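Putative cytosine/guanine deaminase (Unidentified, PDB 2PAJ) catalyses the zinc-dependent hydrolytic deamination of 2-amino-4-hydroxypteridines such as isoxanthopterin, releasing ammonium and the corresponding 2,4-dihydroxypteridine. Local coordinates at residues T12-A17 / T59-T64. Sequence-based numbering, arbitrary orientation.
Sequences TLIRNA and TIVDAT
L13 is hydrogen-bonded to T59 and V61, and R15 to V61 and A63, in a parallel strand pairing within the small beta-sheet domain that accompanies the TIM barrel of this amidohydrolase. The axes of 12-15 and 59-62 approach to 4.6 Å, with directions 18° apart, and the register runs from T12-T59 through L13-I60 and I14-V61 to R15-D62. V61 N meets L13 O at 2.9 Å, almost straight at 172° at the hydrogen; A63, which follows 59-62, gives R15 O a more bent bond. The side chains divide between two faces. On one, T12 lies beside T59 and I14 beside V61, each pair pointing the same way. V61 CG1 sits between its backbone N and carbonyl carbon (chi1 42°), which places it 3.4 Å from I14 CG1, while I14 CG2 meets A63 CB at 3.7 Å. On the other face the aliphatic part of R15 crosses I60, with R15 CD 3.5 Å from I60 CG2. Further along both segments, N16 ND2 donates nearly straight to T64 OG1 at 2.9 Å, and T64 OG1 in turn to D62 OD1. The whole contact lies away from the zinc site. Strand 59-62 forms one margin of the four-stranded mixed sheet, and 39-42 flanks 11-15 on its other side, antiparallel. I14 and V61, both buried, rest on I68 and F447 and on M444 respectively.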
ATOM      1  N   THR A  12       7.850   9.581  23.651  1.00 63.12           N
ATOM      2  CA  THR A  12       7.913  10.769  22.833  1.00 61.73           C
ATOM      3  C   THR A  12       6.627  11.566  22.901  1.00 60.29           C
ATOM      4  O   THR A  12       5.544  11.005  23.026  1.00 59.95           O
ATOM      5  CB  THR A  12       8.217  10.395  21.387  1.00 61.98           C
ATOM      6  OG1 THR A  12       9.500   9.759  21.336  1.00 61.23           O
ATOM      7  CG2 THR A  12       8.207  11.628  20.503  1.00 61.73           C
ATOM      8  N   LEU A  13       6.753  12.883  22.825  1.00 59.02           N
ATOM      9  CA  LEU A  13       5.586  13.733  22.881  1.00 57.74           C
ATOM     10  C   LEU A  13       5.539  14.690  21.704  1.00 57.50           C
ATOM     11  O   LEU A  13       6.394  15.554  21.547  1.00 56.69           O
ATOM     12  CB  LEU A  13       5.567  14.520  24.193  1.00 57.23           C
ATOM     13  CG  LEU A  13       4.292  15.278  24.573  1.00 57.47           C
ATOM     14  CD1 LEU A  13       3.228  14.296  25.008  1.00 55.68           C
ATOM     15  CD2 LEU A  13       4.587  16.257  25.698  1.00 57.76           C
ATOM     16  N   ILE A  14       4.540  14.497  20.857  1.00 58.07           N
ATOM     17  CA  ILE A  14       4.328  15.367  19.716  1.00 59.07           C
ATOM     18  C   ILE A  14       3.422  16.437  20.319  1.00 58.23           C
ATOM     19  O   ILE A  14       2.341  16.130  20.830  1.00 57.36           O
ATOM     20  CB  ILE A  14       3.608  14.607  18.581  1.00 60.96           C
ATOM     21  CG1 ILE A  14       4.443  13.390  18.163  1.00 60.65           C
ATOM     22  CG2 ILE A  14       3.385  15.519  17.388  1.00 61.05           C
ATOM     23  CD1 ILE A  14       3.761  12.507  17.142  1.00 60.89           C
ATOM     24  N   ARG A  15       3.874  17.685  20.296  1.00 58.04           N
ATOM     25  CA  ARG A  15       3.092  18.748  20.905  1.00 57.62           C
ATOM     26  C   ARG A  15       2.579  19.835  19.985  1.00 56.11           C
ATOM     27  O   ARG A  15       3.179  20.150  18.952  1.00 55.26           O
ATOM     28  CB  ARG A  15       3.897  19.454  21.999  1.00 58.72           C
ATOM     29  CG  ARG A  15       4.811  18.589  22.829  1.00 62.15           C
ATOM     30  CD  ARG A  15       5.511  19.471  23.853  1.00 65.37           C
ATOM     31  NE  ARG A  15       4.548  20.098  24.766  1.00 67.77           N
ATOM     32  CZ  ARG A  15       4.809  21.157  25.532  1.00 67.77           C
ATOM     33  NH1 ARG A  15       6.012  21.730  25.502  1.00 67.18           N
ATOM     34  NH2 ARG A  15       3.870  21.637  26.341  1.00 66.42           N
ATOM     35  N   ASN A  16       1.452  20.404  20.405  1.00 54.54           N
ATOM     36  CA  ASN A  16       0.822  21.535  19.745  1.00 52.35           C
ATOM     37  C   ASN A  16       0.468  21.387  18.273  1.00 51.97           C
ATOM     38  O   ASN A  16       0.824  22.232  17.457  1.00 52.14           O
ATOM     39  CB  ASN A  16       1.729  22.747  19.954  1.00 51.45           C
ATOM     40  CG  ASN A  16       1.019  24.043  19.741  1.00 51.93           C
ATOM     41  OD1 ASN A  16      -0.055  24.268  20.294  1.00 50.94           O
ATOM     42  ND2 ASN A  16       1.617  24.920  18.946  1.00 50.98           N
ATOM     43  N   ALA A  17      -0.248  20.323  17.934  1.00 52.41           N
ATOM     44  CA  ALA A  17      -0.637  20.091  16.543  1.00 51.70           C
ATOM     45  C   ALA A  17      -1.794  21.018  16.154  1.00 51.75           C
ATOM     46  O   ALA A  17      -2.691  21.284  16.962  1.00 53.44           O
ATOM     47  CB  ALA A  17      -1.044  18.644  16.353  1.00 49.11           C
ATOM     48  N   THR A  59      11.301  12.565  24.824  1.00 62.64           N
ATOM     49  CA  THR A  59      11.598  13.190  23.541  1.00 61.55           C
ATOM     50  C   THR A  59      10.433  14.074  23.155  1.00 61.85           C
ATOM     51  O   THR A  59       9.265  13.685  23.301  1.00 61.50           O
ATOM     52  CB  THR A  59      11.792  12.157  22.431  1.00 61.22           C
ATOM     53  OG1 THR A  59      12.954  11.372  22.714  1.00 62.99           O
ATOM     54  CG2 THR A  59      11.956  12.844  21.078  1.00 57.45           C
ATOM     55  N   ILE A  60      10.744  15.270  22.673  1.00 60.95           N
ATOM     56  CA  ILE A  60       9.690  16.182  22.281  1.00 60.18           C
ATOM     57  C   ILE A  60       9.841  16.671  20.864  1.00 59.91           C
ATOM     58  O   ILE A  60      10.933  17.027  20.425  1.00 60.58           O
ATOM     59  CB  ILE A  60       9.617  17.390  23.234  1.00 58.84           C
ATOM     60  CG1 ILE A  60       9.174  16.921  24.614  1.00 58.18           C
ATOM     61  CG2 ILE A  60       8.637  18.426  22.701  1.00 58.49           C
ATOM     62  CD1 ILE A  60       9.047  18.021  25.603  1.00 60.06           C
ATOM     63  N   VAL A  61       8.734  16.655  20.137  1.00 59.76           N
ATOM     64  CA  VAL A  61       8.727  17.125  18.763  1.00 61.20           C
ATOM     65  C   VAL A  61       7.637  18.192  18.667  1.00 60.89           C
ATOM     66  O   VAL A  61       6.456  17.917  18.900  1.00 60.45           O
ATOM     67  CB  VAL A  61       8.477  15.952  17.760  1.00 60.18           C
ATOM     68  CG1 VAL A  61       7.414  15.043  18.279  1.00 62.27           C
ATOM     69  CG2 VAL A  61       8.074  16.492  16.404  1.00 60.71           C
ATOM     70  N   ASP A  62       8.059  19.418  18.355  1.00 60.51           N
ATOM     71  CA  ASP A  62       7.168  20.569  18.232  1.00 59.93           C
ATOM     72  C   ASP A  62       6.409  20.563  16.906  1.00 59.46           C
ATOM     73  O   ASP A  62       6.954  20.902  15.850  1.00 58.18           O
ATOM     74  CB  ASP A  62       7.985  21.856  18.366  1.00 62.54           C
ATOM     75  CG  ASP A  62       7.122  23.099  18.367  1.00 64.56           C
ATOM     76  OD1 ASP A  62       6.089  23.089  19.069  1.00 67.21           O
ATOM     77  OD2 ASP A  62       7.478  24.083  17.676  1.00 65.17           O
ATOM     78  N   ALA A  63       5.142  20.178  16.977  1.00 58.79           N
ATOM     79  CA  ALA A  63       4.304  20.106  15.793  1.00 58.37           C
ATOM     80  C   ALA A  63       3.454  21.348  15.664  1.00 58.78           C
ATOM     81  O   ALA A  63       2.319  21.292  15.191  1.00 57.63           O
ATOM     82  CB  ALA A  63       3.413  18.870  15.851  1.00 58.00           C
ATOM     83  N   THR A  64       4.004  22.472  16.104  1.00 58.82           N
ATOM     84  CA  THR A  64       3.287  23.727  16.010  1.00 58.12           C
ATOM     85  C   THR A  64       3.036  24.061  14.542  1.00 57.60           C
ATOM     86  O   THR A  64       3.959  24.035  13.717  1.00 55.41           O
ATOM     87  CB  THR A  64       4.075  24.864  16.652  1.00 58.29           C
ATOM     88  OG1 THR A  64       4.321  24.543  18.021  1.00 57.08           O
ATOM     89  CG2 THR A  64       3.293  26.160  16.577  1.00 58.39           C
TER